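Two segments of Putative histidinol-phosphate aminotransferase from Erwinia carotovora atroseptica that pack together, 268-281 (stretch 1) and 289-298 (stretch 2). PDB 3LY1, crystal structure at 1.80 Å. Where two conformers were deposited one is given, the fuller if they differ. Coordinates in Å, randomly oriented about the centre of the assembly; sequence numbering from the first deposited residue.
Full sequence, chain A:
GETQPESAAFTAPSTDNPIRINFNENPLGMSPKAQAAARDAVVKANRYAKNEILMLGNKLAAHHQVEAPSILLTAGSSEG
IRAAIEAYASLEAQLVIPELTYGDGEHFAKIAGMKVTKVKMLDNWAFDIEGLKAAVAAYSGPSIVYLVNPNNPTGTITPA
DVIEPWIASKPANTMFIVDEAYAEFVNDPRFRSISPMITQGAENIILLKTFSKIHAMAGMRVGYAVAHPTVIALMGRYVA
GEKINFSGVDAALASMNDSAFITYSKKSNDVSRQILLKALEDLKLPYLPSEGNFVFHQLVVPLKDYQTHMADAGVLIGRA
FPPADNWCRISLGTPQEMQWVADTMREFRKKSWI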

# COMPACT_ATOMS: atom_id res chain seq x y z
N SER A 268 10.41 27.69 4.42
CA SER A 268 10.92 27.67 3.04
C SER A 268 9.76 27.77 2.04
O SER A 268 9.85 28.50 1.04
N ASN A 269 8.66 27.07 2.32
CA ASN A 269 7.48 27.17 1.49
C ASN A 269 6.94 28.60 1.44
O ASN A 269 6.54 29.06 0.36
N ASP A 270 6.91 29.27 2.59
CA ASP A 270 6.42 30.64 2.69
C ASP A 270 7.28 31.59 1.86
O ASP A 270 6.74 32.46 1.19
N VAL A 271 8.60 31.43 1.93
CA VAL A 271 9.51 32.24 1.14
C VAL A 271 9.25 32.02 -0.36
O VAL A 271 9.20 32.98 -1.11
N SER A 272 9.14 30.75 -0.78
CA SER A 272 8.92 30.44 -2.18
C SER A 272 7.61 31.04 -2.69
O SER A 272 7.56 31.55 -3.81
N ARG A 273 6.56 30.97 -1.86
CA ARG A 273 5.26 31.53 -2.20
C ARG A 273 5.36 33.02 -2.55
O ARG A 273 4.87 33.44 -3.59
N GLN A 274 6.00 33.80 -1.68
CA GLN A 274 6.10 35.23 -1.91
C GLN A 274 6.88 35.57 -3.21
O GLN A 274 6.56 36.55 -3.88
N ILE A 275 7.86 34.76 -3.57
CA ILE A 275 8.58 34.97 -4.82
C ILE A 275 7.66 34.82 -6.03
O ILE A 275 7.68 35.63 -6.94
N LEU A 276 6.85 33.77 -6.03
CA LEU A 276 5.89 33.57 -7.10
C LEU A 276 4.81 34.67 -7.14
O LEU A 276 4.49 35.18 -8.23
N LEU A 277 4.28 35.03 -5.96
CA LEU A 277 3.21 36.05 -5.85
C LEU A 277 3.71 37.42 -6.34
O LEU A 277 2.96 38.12 -7.04
N LYS A 278 4.95 37.77 -6.02
CA LYS A 278 5.58 39.01 -6.50
C LYS A 278 5.56 39.04 -8.03
O LYS A 278 5.18 40.04 -8.62
N ALA A 279 5.95 37.94 -8.67
CA ALA A 279 5.91 37.84 -10.15
C ALA A 279 4.48 37.98 -10.73
O ALA A 279 4.28 38.69 -11.72
N LEU A 280 3.49 37.33 -10.10
CA LEU A 280 2.10 37.40 -10.55
C LEU A 280 1.51 38.83 -10.47
O LEU A 280 0.81 39.31 -11.39
N GLU A 281 1.77 39.49 -9.34
CA GLU A 281 1.46 40.90 -9.15
C GLU A 281 2.10 41.83 -10.19
O GLU A 281 1.43 42.71 -10.70
N PRO A 289 -5.71 32.80 -2.82
CA PRO A 289 -4.83 32.71 -1.65
C PRO A 289 -4.32 31.26 -1.53
O PRO A 289 -5.05 30.29 -1.84
N SER A 290 -3.05 31.14 -1.19
CA SER A 290 -2.33 29.88 -1.18
C SER A 290 -2.05 29.56 0.27
O SER A 290 -1.37 30.32 0.96
N GLU A 291 -2.62 28.47 0.75
CA GLU A 291 -2.42 28.02 2.12
C GLU A 291 -1.72 26.66 2.18
O GLU A 291 -1.44 26.16 3.29
N GLY A 292 -1.46 26.08 1.01
CA GLY A 292 -0.70 24.85 0.84
C GLY A 292 0.69 25.13 0.24
O GLY A 292 1.24 26.20 0.46
N ASN A 293 1.23 24.18 -0.53
CA ASN A 293 2.55 24.32 -1.17
C ASN A 293 2.43 24.46 -2.70
O ASN A 293 3.23 23.93 -3.47
N PHE A 294 1.39 25.20 -3.12
CA PHE A 294 1.12 25.46 -4.55
C PHE A 294 0.23 26.70 -4.70
O PHE A 294 -0.40 27.12 -3.74
N VAL A 295 0.20 27.28 -5.90
CA VAL A 295 -0.58 28.48 -6.15
C VAL A 295 -1.41 28.24 -7.41
O VAL A 295 -0.91 27.64 -8.41
N PHE A 296 -2.67 28.64 -7.34
CA PHE A 296 -3.56 28.53 -8.47
C PHE A 296 -3.68 29.95 -9.01
O PHE A 296 -4.06 30.86 -8.28
N HIS A 297 -3.27 30.16 -10.25
CA HIS A 297 -3.38 31.48 -10.89
C HIS A 297 -3.94 31.43 -12.30
O HIS A 297 -3.95 30.37 -12.97
N GLN A 298 -4.43 32.60 -12.73
CA GLN A 298 -5.10 32.75 -14.00
C GLN A 298 -4.09 32.94 -15.12
O GLN A 298 -2.95 33.34 -14.88

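The helix 268-281 lies alongside the segment 289-298 and runs nearly parallel to its strand, 294-298, with an angle of 20° between their directions and a closest axial approach of 9.5 Å. Together they bury 421 Å². N269, R273, L276 and L280, spaced three or four residues apart, direct their CA-to-CB bonds toward the second segment and so form one stripe along the helix. From the other side, S290, V295 and H297 point toward the helix, whereas the intervening F294 and F296 point away, as strand alternation requires.

Polar contacts gather at the N-terminal end of this stripe, where the loop before the strand offers the carbonyl of G292 and the hydroxyl of S290. The carbonyl of G292 accepts two hydrogen bonds: N269 (chi1 t) donates from ND2 to G292 O at 3.0 Å, and R273 from NH2 to G292 O at 2.9 Å, the carbonyl lying near the guanidinium plane. R273, extended through chi1 and chi2 (both t) before chi3 turns to m, also donates from NE to S290 OG at 3.1 Å. With chi1 t, S290 passes the chain on, its OG donating to F294 O at 2.7 Å. Within the helix, a salt bridge from R273 NH1 to D270 OD1 (2.8 Å) steadies the guanidinium from another direction.

Apolar packing takes over further along, centred on V295 (chi1 t). L276 (t, p) brings CD2 to 3.8 Å from V295 CB, while L277 CD2 and L280 CD1 each approach V295 CG1 at 4.0 Å. L277 starts sideways, but its m, t rotamer carries its end closer to the strand.

The last contact is a CH-pi interaction. L280 (m, t) places CD2 3.5 Å from the centroid of the H297 ring, only 8° off the normal and thus squarely over its face. H297 (chi1 p) is held by a hydrogen bond from ND1 to Q298 O, at 2.9 Å.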

# COMPACT_ATOMS: atom_id res chain seq x y z
CB SER A 268 11.76 26.42 2.77
OG SER A 268 12.17 26.33 1.41
CB ASN A 269 6.38 26.25 1.99
CG ASN A 269 5.20 26.20 1.04
OD1 ASN A 269 5.34 25.80 -0.11
ND2 ASN A 269 4.01 26.58 1.53
CB ASP A 270 6.43 31.13 4.15
CG ASP A 270 5.33 30.47 5.02
OD1 ASP A 270 4.25 30.08 4.50
OD2 ASP A 270 5.53 30.39 6.26
CB VAL A 271 10.98 31.94 1.48
CG1 VAL A 271 11.92 32.73 0.53
CG2 VAL A 271 11.27 32.26 2.99
CB SER A 272 8.92 28.93 -2.42
OG SER A 272 10.25 28.43 -2.25
CB ARG A 273 4.25 31.37 -1.06
CG ARG A 273 2.83 31.77 -1.46
CD ARG A 273 1.85 31.76 -0.29
NE ARG A 273 1.55 30.42 0.25
CZ ARG A 273 1.98 29.96 1.43
NH1 ARG A 273 2.78 30.67 2.21
NH2 ARG A 273 1.63 28.75 1.82
CB GLN A 274 6.68 35.93 -0.68
CG GLN A 274 5.79 35.77 0.57
CD GLN A 274 4.38 36.31 0.36
OE1 GLN A 274 4.19 37.48 0.06
NE2 GLN A 274 3.38 35.45 0.51
CB ILE A 275 9.76 34.02 -4.97
CG1 ILE A 275 10.81 34.38 -3.92
CG2 ILE A 275 10.40 34.10 -6.39
CD1 ILE A 275 11.93 33.35 -3.80
CB LEU A 276 5.28 32.18 -7.03
CG LEU A 276 4.24 31.87 -8.11
CD1 LEU A 276 4.79 32.00 -9.54
CD2 LEU A 276 3.74 30.46 -7.85
CB LEU A 277 2.64 36.14 -4.42
CG LEU A 277 1.94 34.88 -3.84
CD1 LEU A 277 1.13 35.20 -2.56
CD2 LEU A 277 1.05 34.19 -4.89
CB LYS A 278 7.03 39.13 -5.98
CG LYS A 278 7.67 40.52 -6.18
CD LYS A 278 9.14 40.57 -5.69
CE LYS A 278 9.95 41.69 -6.35
NZ LYS A 278 9.34 43.03 -6.15
CB ALA A 279 6.59 36.54 -10.67
CB LEU A 280 1.22 36.38 -9.80
CG LEU A 280 1.55 34.91 -10.07
CD1 LEU A 280 0.82 33.99 -9.08
CD2 LEU A 280 1.19 34.50 -11.54
CB GLU A 281 1.84 41.32 -7.73
CG GLU A 281 0.79 40.83 -6.77
CD GLU A 281 1.16 40.98 -5.35
OE1 GLU A 281 2.18 41.67 -5.07
OE2 GLU A 281 0.43 40.41 -4.50
CB PRO A 289 -5.73 33.09 -0.48
CG PRO A 289 -6.89 33.82 -1.08
CD PRO A 289 -7.06 33.28 -2.49
CB SER A 290 -1.00 30.04 -1.94
OG SER A 290 -0.17 28.91 -1.79
CB GLU A 291 -3.77 27.94 2.83
CG GLU A 291 -4.45 29.27 2.93
CD GLU A 291 -3.68 30.30 3.75
OE1 GLU A 291 -2.94 29.93 4.68
OE2 GLU A 291 -3.83 31.51 3.46
CB ASN A 293 3.49 23.17 -0.73
CG ASN A 293 3.03 21.78 -1.17
OD1 ASN A 293 1.91 21.61 -1.64
ND2 ASN A 293 3.91 20.78 -1.02
CB PHE A 294 0.42 24.27 -5.20
CG PHE A 294 -0.83 23.80 -4.45
CD1 PHE A 294 -0.71 22.90 -3.40
CD2 PHE A 294 -2.08 24.25 -4.81
CE1 PHE A 294 -1.83 22.47 -2.70
CE2 PHE A 294 -3.22 23.80 -4.14
CZ PHE A 294 -3.09 22.93 -3.07
CB VAL A 295 0.33 29.74 -6.33
CG1 VAL A 295 -0.50 31.01 -6.82
CG2 VAL A 295 1.11 30.05 -5.07
CB PHE A 296 -4.91 27.95 -8.02
CG PHE A 296 -5.70 27.27 -9.11
CD1 PHE A 296 -5.20 26.16 -9.79
CD2 PHE A 296 -7.01 27.67 -9.38
CE1 PHE A 296 -5.97 25.49 -10.75
CE2 PHE A 296 -7.79 26.99 -10.35
CZ PHE A 296 -7.26 25.91 -11.02
CB HIS A 297 -2.06 32.24 -10.85
CG HIS A 297 -1.01 31.78 -11.82
ND1 HIS A 297 -0.95 32.22 -13.13
CD2 HIS A 297 0.09 31.00 -11.64
CE1 HIS A 297 0.13 31.72 -13.72
NE2 HIS A 297 0.78 30.97 -12.84
CB GLN A 298 -6.06 33.94 -13.93
CG GLN A 298 -7.17 33.90 -14.96
CD GLN A 298 -8.12 35.10 -14.85
OE1 GLN A 298 -8.39 35.59 -13.77
NE2 GLN A 298 -8.61 35.57 -15.99